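Local coordinates for branched-chain-amino-acid aminotransferase (Thermoproteus uzoniensis 768-20, PDB 6THQ), which probably transfers the amino group of leucine, isoleucine or valine to 2-oxoglutarate, using pyridoxal 5'-phosphate as cofactor, at residues R143-S148 / E269-V274; M211-E216 / K242-E247. All coordinates share one frame; numbering follows the deposited sequence.

In the fold
From the N terminus the chain first builds most of an antiparallel sheet, which strand 303-305 later completes, then enters a mixed sheet at strand 142-146, which carries the first segment of interaction 1. Strand 209-212 follows, and after helix 223-234 the chain returns along strand 239-245, so interaction 2 closes a short beta-alpha-beta loop with 25 residues between its segments. Only at strand 265-270 and the turn after it does interaction 1 close, spanning 120 residues and enclosing the whole of interaction 2. Their centres lie about 17 Å apart in the same sheet. Helix 246-250 bridges them: Arg-246 packs on Val-146 and makes a long, weak ion pair with Asp-271.

Interaction 1 (R143-S148 / E269-V274); sequences RAAVVS and EIDGRV
Asp-271, just past strand 265-270, turns its carboxylate to Val-146: OD1 accepts a hydrogen bond from Val-146 N at 2.7 Å through its syn lone pair, while OD2 lies against Val-146 CG2 at 3.4 Å. With CG beside its own backbone N (chi1 -55°), OD1 accepts the bond that the main-chain O of Asp-271 would take if the parallel pairing ran on. Before it come two backbone bonds, Ala-144 N to Glu-269 O at 2.8 Å and Asp-271 N to Ala-144 O at 3.0 Å, the pattern of a parallel pair around Ala-144. They make one edge of strand 142-146 in the mixed sheet of this class-IV aminotransferase; its other edge bonds strand 184-188, also parallel, with Ala-145 and Val-147 paired to Ile-186. On one face Ile-270 CD1 meets Val-146 CG2 at 3.7 Å. On the other, Arg-143 and Glu-269 run side by side, their guanidinium and carboxylate planes 84° apart, in a long salt bridge from NE to OE1 at 3.7 Å. Behind this first shell, Tyr-250 OH hydrogen-bonds Asp-271 OD2 and Arg-143 NH1 hydrogen-bonds Gly-181 O. The chain reverses in a type I' turn from Ile-270 to Arg-273, whose NH1 bonds Asp-271 O at 2.9 Å.

Interaction 2 (M211-E216 / K242-E247); sequences MTPPLE and KSITRE
Ile-244 drives its CD1 against the bend where strand 209-212 gives way to two prolines. This methyl lies 3.8 Å from Pro-213 CD and equally far from the backbone O of Met-211. CG1, anti to the carbonyl carbon (chi1 -70°), and an extended chain carry the methyl across to the proline. Beside it ring and main chain meet closely: Pro-214 CD rests on the peptide between Lys-242 and Ser-243, 3.4 Å from Lys-242 C, and Pro-213 CA makes a CA-H...O contact of 3.5 Å with Lys-242 O. A single hydrogen bond joins the segments, Lys-242 N to Thr-212 O at 3.0 Å, bent to 135° at the hydrogen with the donor above the carbonyl plane. On the looser solvent side, CB of the exposed Lys-242 leads away from segment 211-216, the side chain nowhere comes within 4.2 Å of it, and Ser-243 OG hydrogen-bonds Asp-217. The pair joins parallel strands of a beta-alpha-beta unit whose helix, 223-234, supplies Arg-225 to Pro-213 O and begins with the pyridoxal 5'-phosphate-binding Ile-223 and Thr-224, the latter's side chain about 10 Å from that of Thr-212. Strand 201-206 pairs with 209-212 and strand 193-197 with 239-245, bringing Ile-204 and Val-194 against Ile-244.

Interaction 1 (R143-S148 / E269-V274)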
ATOM      1  N   ARG A 143       2.628   5.095  26.603  1.00 42.88           N
ATOM      2  CA  ARG A 143       1.243   5.622  26.613  1.00 41.85           C
ATOM      3  C   ARG A 143       0.632   5.403  25.196  1.00 44.22           C
ATOM      4  O   ARG A 143       1.278   5.664  24.141  1.00 50.39           O
ATOM      5  CB  ARG A 143       1.283   7.077  27.038  1.00 43.29           C
ATOM      6  CG  ARG A 143       1.911   7.303  28.450  1.00 52.42           C
ATOM      7  CD  ARG A 143       2.509   8.700  28.662  1.00 51.10           C
ATOM      8  NE  ARG A 143       1.420   9.577  28.314  1.00 73.05           N
ATOM      9  CZ  ARG A 143       1.438  10.507  27.357  1.00 69.50           C
ATOM     10  NH1 ARG A 143       2.557  10.777  26.693  1.00 54.68           N
ATOM     11  NH2 ARG A 143       0.315  11.174  27.108  1.00 69.17           N
ATOM     12  N   ALA A 144      -0.573   4.857  25.179  1.00 41.15           N
ATOM     13  CA  ALA A 144      -1.186   4.440  23.939  1.00 34.73           C
ATOM     14  C   ALA A 144      -2.536   5.116  23.821  1.00 36.83           C
ATOM     15  O   ALA A 144      -3.172   5.466  24.846  1.00 41.89           O
ATOM     16  CB  ALA A 144      -1.307   2.908  23.884  1.00 30.98           C
ATOM     17  N   ALA A 145      -2.972   5.333  22.566  1.00 36.01           N
ATOM     18  CA  ALA A 145      -4.312   5.900  22.314  1.00 38.83           C
ATOM     19  C   ALA A 145      -5.018   5.020  21.319  1.00 37.64           C
ATOM     20  O   ALA A 145      -4.403   4.514  20.361  1.00 34.81           O
ATOM     21  CB  ALA A 145      -4.242   7.353  21.830  1.00 34.67           C
ATOM     22  N   VAL A 146      -6.289   4.756  21.577  1.00 32.34           N
ATOM     23  CA  VAL A 146      -7.113   4.113  20.542  1.00 33.94           C
ATOM     24  C   VAL A 146      -7.312   5.210  19.471  1.00 35.65           C
ATOM     25  O   VAL A 146      -7.730   6.290  19.809  1.00 31.39           O
ATOM     26  CB  VAL A 146      -8.450   3.653  21.098  1.00 32.19           C
ATOM     27  CG1 VAL A 146      -9.240   2.999  19.969  1.00 31.36           C
ATOM     28  CG2 VAL A 146      -8.218   2.687  22.300  1.00 28.54           C
ATOM     29  N   VAL A 147      -6.960   4.942  18.204  1.00 31.62           N
ATOM     30  CA  VAL A 147      -7.016   5.915  17.142  1.00 30.16           C
ATOM     31  C   VAL A 147      -8.317   5.880  16.367  1.00 32.45           C
ATOM     32  O   VAL A 147      -9.082   4.929  16.493  1.00 32.20           O
ATOM     33  CB  VAL A 147      -5.810   5.803  16.177  1.00 33.77           C
ATOM     34  CG1 VAL A 147      -4.528   6.196  16.916  1.00 36.81           C
ATOM     35  CG2 VAL A 147      -5.665   4.440  15.564  1.00 29.04           C
ATOM     36  N   SER A 148      -8.592   6.925  15.578  1.00 33.13           N
ATOM     37  CA  SER A 148      -9.806   6.986  14.744  1.00 34.49           C
ATOM     38  C   SER A 148      -9.773   6.010  13.533  1.00 38.03           C
ATOM     39  O   SER A 148     -10.823   5.590  13.037  1.00 46.16           O
ATOM     40  CB  SER A 148      -9.990   8.409  14.241  1.00 32.81           C
ATOM     41  OG  SER A 148      -8.915   8.778  13.408  1.00 36.91           O
ATOM     42  N   GLU A 269      -0.468   3.396  30.078  1.00 40.44           N
ATOM     43  CA  GLU A 269      -1.597   4.302  29.930  1.00 40.26           C
ATOM     44  C   GLU A 269      -2.321   4.062  28.621  1.00 41.37           C
ATOM     45  O   GLU A 269      -1.691   3.924  27.563  1.00 36.28           O
ATOM     46  CB  GLU A 269      -1.139   5.745  30.047  1.00 39.91           C
ATOM     47  CG  GLU A 269      -2.255   6.669  30.466  1.00 45.91           C
ATOM     48  CD  GLU A 269      -1.974   8.101  30.094  1.00 52.54           C
ATOM     49  OE1 GLU A 269      -2.075   8.588  28.921  1.00 72.65           O
ATOM     50  OE2 GLU A 269      -1.514   8.756  31.012  1.00 56.95           O
ATOM     51  N   ILE A 270      -3.652   4.002  28.697  1.00 36.93           N
ATOM     52  CA  ILE A 270      -4.461   3.916  27.516  1.00 37.99           C
ATOM     53  C   ILE A 270      -5.594   4.926  27.586  1.00 39.10           C
ATOM     54  O   ILE A 270      -6.449   4.908  28.490  1.00 30.97           O
ATOM     55  CB  ILE A 270      -4.901   2.458  27.185  1.00 48.79           C
ATOM     56  CG1 ILE A 270      -6.089   2.461  26.264  1.00 45.71           C
ATOM     57  CG2 ILE A 270      -5.243   1.632  28.407  1.00 50.49           C
ATOM     58  CD1 ILE A 270      -5.588   2.429  24.852  1.00 51.49           C
ATOM     59  N   ASP A 271      -5.576   5.846  26.620  1.00 43.87           N
ATOM     60  CA  ASP A 271      -6.500   7.035  26.593  1.00 42.37           C
ATOM     61  C   ASP A 271      -6.659   7.688  27.984  1.00 42.40           C
ATOM     62  O   ASP A 271      -7.777   7.892  28.449  1.00 36.83           O
ATOM     63  CB  ASP A 271      -7.902   6.695  26.045  1.00 40.55           C
ATOM     64  CG  ASP A 271      -7.878   6.018  24.613  1.00 43.82           C
ATOM     65  OD1 ASP A 271      -6.876   6.147  23.817  1.00 42.69           O
ATOM     66  OD2 ASP A 271      -8.895   5.334  24.306  1.00 40.07           O
ATOM     67  N   GLY A 272      -5.547   7.969  28.661  1.00 42.88           N
ATOM     68  CA  GLY A 272      -5.600   8.587  29.980  1.00 43.85           C
ATOM     69  C   GLY A 272      -5.889   7.620  31.124  1.00 49.76           C
ATOM     70  O   GLY A 272      -5.738   7.980  32.262  1.00 45.76           O
ATOM     71  N   ARG A 273      -6.311   6.392  30.850  1.00 45.73           N
ATOM     72  CA  ARG A 273      -6.488   5.439  31.944  1.00 43.45           C
ATOM     73  C   ARG A 273      -5.151   4.734  32.281  1.00 43.50           C
ATOM     74  O   ARG A 273      -4.469   4.173  31.413  1.00 37.86           O
ATOM     75  CB  ARG A 273      -7.588   4.436  31.610  1.00 45.39           C
ATOM     76  CG  ARG A 273      -8.961   5.057  31.634  1.00 46.72           C
ATOM     77  CD  ARG A 273      -9.555   5.092  30.275  1.00 36.57           C
ATOM     78  NE  ARG A 273     -10.948   5.481  30.312  1.00 33.69           N
ATOM     79  CZ  ARG A 273     -11.420   6.489  29.577  1.00 38.74           C
ATOM     80  NH1 ARG A 273     -10.559   7.188  28.862  1.00 34.76           N
ATOM     81  NH2 ARG A 273     -12.727   6.806  29.522  1.00 33.72           N
ATOM     82  N   VAL A 274      -4.731   4.880  33.543  1.00 45.67           N
ATOM     83  CA  VAL A 274      -3.442   4.385  34.017  1.00 43.77           C
ATOM     84  C   VAL A 274      -3.490   2.859  34.230  1.00 41.06           C
ATOM     85  O   VAL A 274      -4.480   2.302  34.734  1.00 39.53           O
ATOM     86  CB  VAL A 274      -3.000   5.149  35.291  1.00 42.98           C
ATOM     87  CG1 VAL A 274      -1.747   4.511  35.919  1.00 31.90           C
ATOM     88  CG2 VAL A 274      -2.817   6.635  34.934  1.00 31.26           C
TER

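Interaction 2 (M211-E216 / K242-E247)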
ATOM      1  N   MET A 211      -4.705 -12.729  27.690  1.00 36.66           N
ATOM      2  CA  MET A 211      -5.604 -12.711  26.524  1.00 39.26           C
ATOM      3  C   MET A 211      -4.966 -11.922  25.376  1.00 41.55           C
ATOM      4  O   MET A 211      -4.374 -10.820  25.552  1.00 38.63           O
ATOM      5  CB  MET A 211      -6.945 -12.086  26.862  1.00 39.65           C
ATOM      6  CG  MET A 211      -7.752 -12.873  27.876  1.00 43.97           C
ATOM      7  SD  MET A 211      -9.219 -11.836  28.253  1.00 60.46           S
ATOM      8  CE  MET A 211     -10.017 -12.741  29.605  1.00 65.47           C
ATOM      9  N   THR A 212      -5.070 -12.489  24.191  1.00 33.32           N
ATOM     10  CA  THR A 212      -4.624 -11.769  23.001  1.00 33.52           C
ATOM     11  C   THR A 212      -5.673 -12.044  21.876  1.00 35.12           C
ATOM     12  O   THR A 212      -6.202 -13.168  21.771  1.00 31.59           O
ATOM     13  CB  THR A 212      -3.195 -12.244  22.624  1.00 33.90           C
ATOM     14  OG1 THR A 212      -2.570 -11.352  21.706  1.00 32.70           O
ATOM     15  CG2 THR A 212      -3.159 -13.654  21.990  1.00 30.90           C
ATOM     16  N   PRO A 213      -5.984 -11.037  21.049  1.00 31.77           N
ATOM     17  CA  PRO A 213      -6.943 -11.245  19.986  1.00 31.68           C
ATOM     18  C   PRO A 213      -6.543 -12.450  19.115  1.00 36.25           C
ATOM     19  O   PRO A 213      -5.375 -12.638  18.822  1.00 38.84           O
ATOM     20  CB  PRO A 213      -6.800  -9.966  19.147  1.00 29.61           C
ATOM     21  CG  PRO A 213      -6.326  -8.934  20.147  1.00 31.98           C
ATOM     22  CD  PRO A 213      -5.394  -9.686  21.037  1.00 31.45           C
ATOM     23  N   PRO A 214      -7.526 -13.237  18.662  1.00 34.13           N
ATOM     24  CA  PRO A 214      -7.281 -14.336  17.768  1.00 32.01           C
ATOM     25  C   PRO A 214      -6.925 -13.917  16.355  1.00 35.58           C
ATOM     26  O   PRO A 214      -7.218 -12.788  15.937  1.00 41.83           O
ATOM     27  CB  PRO A 214      -8.618 -15.067  17.753  1.00 33.43           C
ATOM     28  CG  PRO A 214      -9.673 -14.113  18.204  1.00 29.93           C
ATOM     29  CD  PRO A 214      -8.967 -12.966  18.885  1.00 34.55           C
ATOM     30  N   LEU A 215      -6.293 -14.788  15.582  1.00 35.61           N
ATOM     31  CA  LEU A 215      -5.930 -14.414  14.218  1.00 34.46           C
ATOM     32  C   LEU A 215      -7.110 -13.935  13.399  1.00 33.79           C
ATOM     33  O   LEU A 215      -6.972 -13.002  12.638  1.00 35.13           O
ATOM     34  CB  LEU A 215      -5.286 -15.607  13.507  1.00 38.63           C
ATOM     35  CG  LEU A 215      -3.968 -16.092  14.175  1.00 40.22           C
ATOM     36  CD1 LEU A 215      -3.352 -17.132  13.279  1.00 37.59           C
ATOM     37  CD2 LEU A 215      -2.970 -14.968  14.455  1.00 38.74           C
ATOM     38  N   GLU A 216      -8.256 -14.606  13.524  1.00 35.35           N
ATOM     39  CA  GLU A 216      -9.397 -14.299  12.732  1.00 36.70           C
ATOM     40  C   GLU A 216      -9.917 -12.828  12.926  1.00 39.53           C
ATOM     41  O   GLU A 216     -10.723 -12.360  12.148  1.00 36.06           O
ATOM     42  CB  GLU A 216     -10.548 -15.289  12.959  1.00 33.65           C
ATOM     43  CG  GLU A 216     -11.067 -15.371  14.411  1.00 43.68           C
ATOM     44  CD  GLU A 216     -10.390 -16.564  15.171  1.00 50.43           C
ATOM     45  OE1 GLU A 216      -9.211 -16.937  14.801  1.00 42.44           O
ATOM     46  OE2 GLU A 216     -11.023 -17.105  16.140  1.00 45.91           O
ATOM     47  N   LYS A 242      -8.681 -14.667  22.421  1.00 42.85           N
ATOM     48  CA  LYS A 242     -10.086 -14.291  22.523  1.00 44.40           C
ATOM     49  C   LYS A 242     -10.194 -12.798  22.099  1.00 38.84           C
ATOM     50  O   LYS A 242      -9.298 -12.000  22.421  1.00 37.45           O
ATOM     51  CB  LYS A 242     -10.515 -14.517  23.993  1.00 53.10           C
ATOM     52  CG  LYS A 242     -12.012 -14.569  24.282  1.00 61.26           C
ATOM     53  CD  LYS A 242     -12.364 -14.770  25.779  1.00 64.27           C
ATOM     54  CE  LYS A 242     -13.897 -14.760  26.094  1.00 61.45           C
ATOM     55  NZ  LYS A 242     -14.787 -15.908  25.672  1.00 55.23           N
ATOM     56  N   SER A 243     -11.273 -12.411  21.433  1.00 36.94           N
ATOM     57  CA  SER A 243     -11.521 -10.973  21.151  1.00 36.48           C
ATOM     58  C   SER A 243     -11.529 -10.086  22.398  1.00 36.24           C
ATOM     59  O   SER A 243     -12.028 -10.493  23.425  1.00 37.66           O
ATOM     60  CB  SER A 243     -12.857 -10.772  20.442  1.00 35.32           C
ATOM     61  OG  SER A 243     -12.755 -11.238  19.157  1.00 33.67           O
ATOM     62  N   ILE A 244     -11.017  -8.872  22.263  1.00 36.29           N
ATOM     63  CA  ILE A 244     -10.889  -7.928  23.353  1.00 37.91           C
ATOM     64  C   ILE A 244     -11.640  -6.679  22.925  1.00 37.48           C
ATOM     65  O   ILE A 244     -11.486  -6.228  21.809  1.00 35.81           O
ATOM     66  CB  ILE A 244      -9.389  -7.618  23.495  1.00 36.31           C
ATOM     67  CG1 ILE A 244      -8.696  -8.864  24.036  1.00 42.69           C
ATOM     68  CG2 ILE A 244      -9.107  -6.464  24.459  1.00 34.27           C
ATOM     69  CD1 ILE A 244      -7.204  -8.623  24.149  1.00 42.47           C
ATOM     70  N   THR A 245     -12.415  -6.109  23.817  1.00 32.13           N
ATOM     71  CA  THR A 245     -13.093  -4.879  23.547  1.00 36.99           C
ATOM     72  C   THR A 245     -12.342  -3.767  24.231  1.00 35.80           C
ATOM     73  O   THR A 245     -11.544  -3.999  25.132  1.00 34.87           O
ATOM     74  CB  THR A 245     -14.528  -4.857  24.089  1.00 38.72           C
ATOM     75  OG1 THR A 245     -14.487  -5.026  25.492  1.00 43.68           O
ATOM     76  CG2 THR A 245     -15.349  -5.951  23.540  1.00 33.08           C
ATOM     77  N   ARG A 246     -12.618  -2.555  23.790  1.00 30.59           N
ATOM     78  CA  ARG A 246     -12.076  -1.367  24.453  1.00 33.08           C
ATOM     79  C   ARG A 246     -12.280  -1.336  25.982  1.00 29.10           C
ATOM     80  O   ARG A 246     -11.399  -0.946  26.712  1.00 29.86           O
ATOM     81  CB  ARG A 246     -12.677  -0.109  23.831  1.00 29.78           C
ATOM     82  CG  ARG A 246     -11.961   1.132  24.354  1.00 30.54           C
ATOM     83  CD  ARG A 246     -12.816   2.341  24.191  1.00 33.74           C
ATOM     84  NE  ARG A 246     -13.146   2.663  22.797  1.00 35.16           N
ATOM     85  CZ  ARG A 246     -12.670   3.707  22.112  1.00 36.61           C
ATOM     86  NH1 ARG A 246     -11.766   4.560  22.686  1.00 33.83           N
ATOM     87  NH2 ARG A 246     -13.141   3.907  20.863  1.00 29.91           N
ATOM     88  N   GLU A 247     -13.478  -1.657  26.437  1.00 29.77           N
ATOM     89  CA  GLU A 247     -13.756  -1.663  27.889  1.00 33.62           C
ATOM     90  C   GLU A 247     -12.776  -2.629  28.637  1.00 36.58           C
ATOM     91  O   GLU A 247     -12.282  -2.288  29.697  1.00 34.38           O
ATOM     92  CB  GLU A 247     -15.210  -2.022  28.219  1.00 33.58           C
ATOM     93  CG  GLU A 247     -16.239  -1.104  27.551  1.00 35.34           C
ATOM     94  CD  GLU A 247     -16.705  -1.668  26.242  1.00 37.26           C
ATOM     95  OE1 GLU A 247     -17.889  -2.053  26.166  1.00 46.58           O
ATOM     96  OE2 GLU A 247     -15.851  -1.808  25.325  1.00 38.82           O
TER